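PDB 2WDD: sulfur oxidation protein soxB from Thermus thermophilus, which probably hydrolyses the sulfur-sulfur bond of a cysteine S-thiosulfonate in the sulfur oxidation (Sox) pathway, using two manganese ions. Local coordinates for residues 110-114 with 311-315. Residues are numbered along the deposited sequence.
Sequences LIRDQ and ALMRV
Helix-on-sheet packing in the metallophosphoesterase-like part of SoxB, a member of the 5'-nucleotidase family: residues 110-114, one turn of helix 104-120, lie over 311-315, the start of a strand flanked by antiparallel strands 29-34 and 323-333. The two short axes run nearly parallel, crossing at -20° and 10.1 Å apart, with CA of Ile111 7.4 Å from CA of Leu312 and CA of Gln114 8.3 Å from CA of Arg314. Leu110 (t, p) points at the strand and sets CD2 3.8 Å from CB of Leu312; its backbone O accepts the i to i+4 helical hydrogen bond from Gln114 N at 3.0 Å. Ile111 (m, t) leaves sideways, CG1 3.7 Å from CD1 of Leu312, so Leu312 (t, p) packs against both apolar side chains. Arg112 makes no contact with the strand; its NH2 salt-bridges Asp344 OD2, and Asp113 pairs with Arg117. Gln114 (m, m) points at the strand, its NE2 donating to Asp113 OD2 at 2.9 Å. Alternation along the extended strand sends Leu312 and Arg314 to the helix and Ala311 away. Arg314, chi1 to chi3 all t, also salt-bridges Asp316, while its NH1 donates at the guanidinium edge, near its plane, to Gln114 OE1 at 2.8 Å, N-H...O angle 160°.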
# COMPACT_ATOMS: atom_id res chain seq x y z
N LEU A 110 -14.68 11.29 -9.84
CA LEU A 110 -14.72 11.94 -8.53
C LEU A 110 -13.76 13.13 -8.44
O LEU A 110 -14.14 14.21 -7.98
CB LEU A 110 -14.42 10.93 -7.42
CG LEU A 110 -14.49 11.47 -5.99
CD1 LEU A 110 -15.83 12.18 -5.75
CD2 LEU A 110 -14.28 10.34 -5.01
N ILE A 111 -12.52 12.94 -8.88
CA ILE A 111 -11.55 14.03 -8.85
C ILE A 111 -12.08 15.21 -9.66
O ILE A 111 -12.00 16.36 -9.23
CB ILE A 111 -10.17 13.57 -9.38
CG1 ILE A 111 -9.53 12.58 -8.40
CG2 ILE A 111 -9.25 14.77 -9.65
CD1 ILE A 111 -8.32 11.86 -8.96
N ARG A 112 -12.61 14.92 -10.85
CA ARG A 112 -13.12 15.98 -11.71
C ARG A 112 -14.31 16.69 -11.08
O ARG A 112 -14.43 17.91 -11.14
CB ARG A 112 -13.49 15.42 -13.08
CG ARG A 112 -12.29 15.16 -13.94
CD ARG A 112 -12.67 14.54 -15.26
NE ARG A 112 -11.49 14.25 -16.06
CZ ARG A 112 -11.48 13.45 -17.12
NH1 ARG A 112 -12.61 12.87 -17.52
NH2 ARG A 112 -10.36 13.24 -17.79
N ASP A 113 -15.19 15.91 -10.46
CA ASP A 113 -16.37 16.48 -9.80
C ASP A 113 -15.92 17.48 -8.75
O ASP A 113 -16.35 18.63 -8.73
CB ASP A 113 -17.18 15.36 -9.15
CG ASP A 113 -18.36 15.88 -8.35
OD1 ASP A 113 -19.40 16.20 -8.98
OD2 ASP A 113 -18.29 15.90 -7.11
N GLN A 114 -15.00 17.05 -7.89
CA GLN A 114 -14.53 17.89 -6.81
C GLN A 114 -13.75 19.11 -7.28
O GLN A 114 -13.92 20.21 -6.76
CB GLN A 114 -13.73 17.07 -5.80
CG GLN A 114 -14.58 15.97 -5.17
CD GLN A 114 -15.65 16.54 -4.27
OE1 GLN A 114 -15.35 17.24 -3.31
NE2 GLN A 114 -16.91 16.20 -4.54
N ALA A 311 -10.33 5.57 -2.04
CA ALA A 311 -10.77 6.86 -1.53
C ALA A 311 -10.01 8.02 -2.13
O ALA A 311 -8.83 7.90 -2.46
CB ALA A 311 -10.61 6.88 -0.01
N LEU A 312 -10.67 9.16 -2.19
CA LEU A 312 -10.04 10.40 -2.59
C LEU A 312 -10.14 11.26 -1.33
O LEU A 312 -11.24 11.43 -0.79
CB LEU A 312 -10.80 11.08 -3.72
CG LEU A 312 -10.15 12.41 -4.12
CD1 LEU A 312 -8.81 12.17 -4.82
CD2 LEU A 312 -11.09 13.22 -5.02
N MET A 313 -9.00 11.70 -0.82
CA MET A 313 -9.01 12.52 0.38
C MET A 313 -9.09 13.98 -0.03
O MET A 313 -8.21 14.47 -0.74
CB MET A 313 -7.75 12.29 1.22
CG MET A 313 -7.97 11.29 2.34
SD MET A 313 -8.62 9.71 1.79
CE MET A 313 -7.23 9.12 0.75
N ARG A 314 -10.15 14.66 0.40
CA ARG A 314 -10.28 16.07 0.08
C ARG A 314 -9.87 16.86 1.31
O ARG A 314 -10.45 16.71 2.39
CB ARG A 314 -11.70 16.44 -0.33
CG ARG A 314 -11.86 17.95 -0.54
CD ARG A 314 -13.21 18.35 -1.14
NE ARG A 314 -13.38 19.80 -1.01
CZ ARG A 314 -14.39 20.49 -1.53
NH1 ARG A 314 -15.31 19.88 -2.26
NH2 ARG A 314 -14.46 21.80 -1.32
N VAL A 315 -8.82 17.66 1.16
CA VAL A 315 -8.30 18.44 2.28
C VAL A 315 -8.38 19.92 1.94
O VAL A 315 -7.63 20.41 1.09
CB VAL A 315 -6.86 18.05 2.63
CG1 VAL A 315 -6.39 18.78 3.89
CG2 VAL A 315 -6.73 16.53 2.81